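Local coordinates for protein sortase (Actinomyces oris, PDB 2XWG) that probably joins fimbrial subunits covalently as a membrane-bound class C sortase, a thiol transpeptidase, and binds calcium ions, at residues P108-S113 and N164-G169; V171-V174 and Q179-K182. All coordinates share one frame; numbering follows the deposited sequence.

Contact 1 (P108-S113 and N164-G169)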
loop_
_atom_site.group_PDB
_atom_site.type_symbol
_atom_site.label_atom_id
_atom_site.label_comp_id
_atom_site.label_asym_id
_atom_site.label_seq_id
_atom_site.Cartn_x
_atom_site.Cartn_y
_atom_site.Cartn_z
ATOM N N PRO A 108 -12.356 -4.101 8.053
ATOM C CA PRO A 108 -13.363 -4.992 8.615
ATOM C C PRO A 108 -14.630 -4.920 7.823
ATOM O O PRO A 108 -15.198 -5.969 7.524
ATOM C CB PRO A 108 -13.614 -4.422 9.998
ATOM C CG PRO A 108 -12.453 -3.585 10.286
ATOM C CD PRO A 108 -11.870 -3.106 9.020
ATOM N N SER A 109 -15.067 -3.711 7.474
ATOM C CA SER A 109 -16.420 -3.529 6.934
ATOM C C SER A 109 -16.594 -4.086 5.548
ATOM O O SER A 109 -17.715 -4.102 5.040
ATOM C CB SER A 109 -16.836 -2.059 6.927
ATOM O OG SER A 109 -16.123 -1.329 5.940
ATOM N N ILE A 110 -15.494 -4.509 4.921
ATOM C CA ILE A 110 -15.570 -5.268 3.676
ATOM C C ILE A 110 -14.868 -6.631 3.765
ATOM O O ILE A 110 -14.597 -7.281 2.753
ATOM C CB ILE A 110 -15.101 -4.453 2.466
ATOM C CG1 ILE A 110 -13.716 -3.866 2.669
ATOM C CG2 ILE A 110 -16.081 -3.294 2.214
ATOM C CD1 ILE A 110 -12.991 -3.584 1.320
ATOM N N HIS A 111 -14.587 -7.061 4.995
ATOM C CA HIS A 111 -14.091 -8.408 5.226
ATOM C C HIS A 111 -12.788 -8.668 4.482
ATOM O O HIS A 111 -12.552 -9.762 3.985
ATOM C CB HIS A 111 -15.177 -9.412 4.837
ATOM C CG HIS A 111 -16.506 -9.103 5.451
ATOM N ND1 HIS A 111 -16.812 -9.411 6.756
ATOM C CD2 HIS A 111 -17.600 -8.482 4.952
ATOM C CE1 HIS A 111 -18.033 -8.998 7.035
ATOM N NE2 HIS A 111 -18.538 -8.435 5.955
ATOM N N VAL A 112 -11.948 -7.646 4.377
ATOM C CA VAL A 112 -10.615 -7.835 3.841
ATOM C C VAL A 112 -9.630 -8.029 4.977
ATOM O O VAL A 112 -9.510 -7.158 5.848
ATOM C CB VAL A 112 -10.143 -6.637 3.061
ATOM C CG1 VAL A 112 -8.638 -6.646 3.007
ATOM C CG2 VAL A 112 -10.755 -6.641 1.661
ATOM N N SER A 113 -8.949 -9.175 4.967
ATOM C CA SER A 113 -7.863 -9.488 5.897
ATOM C C SER A 113 -6.738 -10.141 5.116
ATOM O O SER A 113 -6.801 -11.330 4.840
ATOM C CB SER A 113 -8.344 -10.470 6.954
ATOM O OG SER A 113 -7.274 -10.809 7.799
ATOM N N ASN A 164 -14.737 -0.832 -3.738
ATOM C CA ASN A 164 -15.829 0.064 -4.132
ATOM C C ASN A 164 -17.040 0.115 -3.193
ATOM O O ASN A 164 -18.057 0.685 -3.569
ATOM C CB ASN A 164 -16.312 -0.270 -5.547
ATOM C CG ASN A 164 -16.761 -1.716 -5.673
ATOM O OD1 ASN A 164 -17.037 -2.378 -4.674
ATOM N ND2 ASN A 164 -16.823 -2.216 -6.898
ATOM N N GLN A 165 -16.959 -0.485 -2.003
ATOM C CA GLN A 165 -18.051 -0.372 -1.034
ATOM C C GLN A 165 -17.686 0.581 0.086
ATOM O O GLN A 165 -18.542 1.019 0.865
ATOM C CB GLN A 165 -18.443 -1.722 -0.456
ATOM C CG GLN A 165 -18.971 -2.675 -1.500
ATOM C CD GLN A 165 -19.272 -4.018 -0.911
ATOM O OE1 GLN A 165 -19.357 -5.036 -1.622
ATOM N NE2 GLN A 165 -19.411 -4.047 0.417
ATOM N N LEU A 166 -16.406 0.923 0.146
ATOM C CA LEU A 166 -15.917 1.825 1.178
ATOM C C LEU A 166 -16.458 3.233 0.948
ATOM O O LEU A 166 -16.607 3.647 -0.198
ATOM C CB LEU A 166 -14.385 1.854 1.160
ATOM C CG LEU A 166 -13.633 0.627 1.721
ATOM C CD1 LEU A 166 -12.165 0.951 1.827
ATOM C CD2 LEU A 166 -14.152 0.268 3.062
ATOM N N LYS A 167 -16.740 3.957 2.032
ATOM C CA LYS A 167 -16.979 5.400 1.957
ATOM C C LYS A 167 -16.208 6.160 3.049
ATOM O O LYS A 167 -15.558 5.548 3.908
ATOM C CB LYS A 167 -18.485 5.736 1.982
ATOM C CG LYS A 167 -19.209 5.424 3.291
ATOM C CD LYS A 167 -19.804 4.020 3.308
ATOM C CE LYS A 167 -20.874 3.820 2.237
ATOM N NZ LYS A 167 -22.129 4.635 2.433
ATOM N N LYS A 168 -16.262 7.490 3.013
ATOM C CA LYS A 168 -15.510 8.301 3.977
ATOM C C LYS A 168 -15.912 7.957 5.422
ATOM O O LYS A 168 -17.053 7.597 5.685
ATOM C CB LYS A 168 -15.658 9.808 3.676
ATOM C CG LYS A 168 -15.069 10.237 2.314
ATOM C CD LYS A 168 -15.308 11.723 1.971
ATOM C CE LYS A 168 -15.281 11.933 0.437
ATOM N NZ LYS A 168 -14.523 13.145 -0.014
ATOM N N GLY A 169 -14.962 8.028 6.347
ATOM C CA GLY A 169 -15.224 7.626 7.718
ATOM C C GLY A 169 -15.102 6.127 7.976
ATOM O O GLY A 169 -15.093 5.673 9.137
#
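I110 meets Q165 and L166 here, and the joint is mostly apolar. The CG2 methyl of I110 does most of the touching: it lies 4.1 Å from CD2 of L166, and it also touches the Q165 side chain at both ends, at NE2 and at CB, with CB of Q165 3.9 Å from CG2 of I110. CG2 gets there because CG1 takes the place between the backbone N and the carbonyl carbon (chi1 54°), which leaves CG2 beside the N. The I110 and L166 side chains cross at about a right angle, and CD2 of L166 also comes near CG1 of I110.

Polar groups take part only as neighbours of methyls. NE2 of Q165, carried out on an extended chain, sits 3.9 Å from CG2 of I110, and OG of S109 is 3.8 Å from CD2 of L166. These are van der Waals contacts, and the two loops, with 170 Å² buried between them, rest on one another without hydrogen bonding.

The backbone bonding is local. H111 N donates to P108 O at 2.8 Å, closing a type I turn, and H111, with positive phi, goes on into a G1 beta bulge in which H111 and V112 both face I107. That turn is what presents S109 and I110 to the other loop.

Type I turn plus G1 bulge is a classic tight hairpin connection, here between strands 103-107 and 112-118, while 164-169 belongs to the long connection leading to strand 171-176. L166 packs further on I107 of strand 103-107 and on V225 of strand 221-229, and N164 rests on L223.

Contact 2 (V171-V174 and Q179-K182)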
loop_
_atom_site.group_PDB
_atom_site.type_symbol
_atom_site.label_atom_id
_atom_site.label_comp_id
_atom_site.label_asym_id
_atom_site.label_seq_id
_atom_site.Cartn_x
_atom_site.Cartn_y
_atom_site.Cartn_z
ATOM N N VAL A 171 -13.023 2.688 8.221
ATOM C CA VAL A 171 -11.790 2.532 8.951
ATOM C C VAL A 171 -11.035 1.324 8.433
ATOM O O VAL A 171 -11.660 0.342 8.047
ATOM C CB VAL A 171 -12.140 2.366 10.425
ATOM C CG1 VAL A 171 -11.390 1.230 11.034
ATOM C CG2 VAL A 171 -11.901 3.672 11.159
ATOM N N PHE A 172 -9.705 1.425 8.359
ATOM C CA PHE A 172 -8.836 0.250 8.201
ATOM C C PHE A 172 -7.602 0.313 9.082
ATOM O O PHE A 172 -7.236 1.386 9.575
ATOM C CB PHE A 172 -8.430 -0.028 6.746
ATOM C CG PHE A 172 -7.698 1.092 6.068
ATOM C CD1 PHE A 172 -8.395 2.063 5.343
ATOM C CD2 PHE A 172 -6.329 1.138 6.082
ATOM C CE1 PHE A 172 -7.735 3.074 4.683
ATOM C CE2 PHE A 172 -5.645 2.148 5.432
ATOM C CZ PHE A 172 -6.353 3.126 4.730
ATOM N N TYR A 173 -6.967 -0.846 9.274
ATOM C CA TYR A 173 -5.829 -0.967 10.175
ATOM C C TYR A 173 -4.690 -1.640 9.474
ATOM O O TYR A 173 -4.885 -2.658 8.841
ATOM C CB TYR A 173 -6.187 -1.839 11.353
ATOM C CG TYR A 173 -7.360 -1.352 12.145
ATOM C CD1 TYR A 173 -7.186 -0.493 13.208
ATOM C CD2 TYR A 173 -8.646 -1.773 11.845
ATOM C CE1 TYR A 173 -8.259 -0.053 13.961
ATOM C CE2 TYR A 173 -9.726 -1.354 12.599
ATOM C CZ TYR A 173 -9.521 -0.494 13.658
ATOM O OH TYR A 173 -10.593 -0.056 14.407
ATOM N N VAL A 174 -3.493 -1.098 9.622
ATOM C CA VAL A 174 -2.304 -1.697 9.040
ATOM C C VAL A 174 -1.329 -2.109 10.163
ATOM O O VAL A 174 -0.718 -1.243 10.784
ATOM C CB VAL A 174 -1.636 -0.711 8.083
ATOM C CG1 VAL A 174 -0.393 -1.326 7.451
ATOM C CG2 VAL A 174 -2.631 -0.271 7.014
ATOM N N GLN A 179 3.130 -3.204 15.791
ATOM C CA GLN A 179 2.354 -1.989 15.975
ATOM C C GLN A 179 1.190 -1.847 14.993
ATOM O O GLN A 179 1.368 -2.038 13.800
ATOM C CB GLN A 179 3.300 -0.813 15.842
ATOM C CG GLN A 179 2.760 0.472 16.388
ATOM C CD GLN A 179 3.871 1.458 16.651
ATOM O OE1 GLN A 179 4.925 1.091 17.211
ATOM N NE2 GLN A 179 3.664 2.714 16.232
ATOM N N THR A 180 0.005 -1.505 15.490
ATOM C CA THR A 180 -1.173 -1.431 14.639
ATOM C C THR A 180 -1.571 0.013 14.371
ATOM O O THR A 180 -1.791 0.780 15.301
ATOM C CB THR A 180 -2.371 -2.181 15.246
ATOM O OG1 THR A 180 -2.073 -3.580 15.330
ATOM C CG2 THR A 180 -3.602 -2.020 14.382
ATOM N N LEU A 181 -1.679 0.369 13.093
ATOM C CA LEU A 181 -1.960 1.727 12.684
ATOM C C LEU A 181 -3.416 1.856 12.231
ATOM O O LEU A 181 -3.835 1.165 11.305
ATOM C CB LEU A 181 -1.057 2.088 11.515
ATOM C CG LEU A 181 0.423 1.727 11.571
ATOM C CD1 LEU A 181 1.097 2.336 10.364
ATOM C CD2 LEU A 181 1.092 2.210 12.861
ATOM N N LYS A 182 -4.187 2.732 12.870
ATOM C CA LYS A 182 -5.552 2.960 12.436
ATOM C C LYS A 182 -5.607 4.108 11.452
ATOM O O LYS A 182 -5.122 5.196 11.767
ATOM C CB LYS A 182 -6.439 3.287 13.627
ATOM C CG LYS A 182 -7.900 3.486 13.287
ATOM C CD LYS A 182 -8.697 3.795 14.545
ATOM C CE LYS A 182 -10.186 3.806 14.280
ATOM N NZ LYS A 182 -10.970 4.325 15.462
#
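Y173 and K182 face each other as a non-hydrogen-bonded pair in an antiparallel beta hairpin, strands 171-176 and 179-191 of the sortase beta fold. Their side chains run side by side on the same face of the sheet. The lysine is easiest to follow outward. CB of K182 lies 3.8 Å from CE1 of Y173. CG of K182, set anti to the backbone N (chi1 -178°), comes nearest to the ring, 3.6 Å from the same CE1 of Y173. CD still keeps beside CE1, and the fully extended chain then carries CE of K182 to the hydroxyl end of the ring, 3.9 Å from OH of Y173, where CE also meets CG2 of V171 at 3.6 Å. NZ runs on past the Y173 hydroxyl and V171. The ring approaches this chain obliquely, and the CG2 methyl of T180 lies near CB of Y173. With an alanine in place of Y173, the aliphatic part of K182 would probably lose its neighbour, a gap would open between V171 and T180, and the lysine chain would be less restrained.

V174 and L181 are the hydrogen-bonded pair on the other face. F172 points into the interior, against I105 and I107 of strand 103-107 and V208 and L210 of strand 206-214. T180 OG1 is hydrogen-bonded to S175 OG, near the hairpin turn.

The two bonds of the V174-L181 pair differ. V174 N reaches L181 O at 2.8 Å in the carbonyl plane, and that oxygen also receives a CA-H...O contact from Y173 CA. L181 N reaches V174 O at 3.0 Å from 52° above the carbonyl plane, while CG of L181 lies 3.3 Å from that same V174 O.

In the fold
After helices 55-68 and 87-93 this sortase domain, part of a longer membrane protein, enters the sheet with strand 103-107 and turns through 108-111 into strand 112-118. Contact 1 then closes a long loop of 50 residues that carries helix 122-127, strands 129-131 and 144-149, and H151, the predicted active-site histidine. Contact 2 follows in series, closing only the short hairpin turn between its strands; the loops neither nest nor cross. The two contacts nevertheless touch, with P108 CD packed 3.6 Å from V171 O. Strand 171-176 pairs with strand 103-107 as well as with 179-191, so both contacts bear on the seam where the first and last strands of the sheet meet.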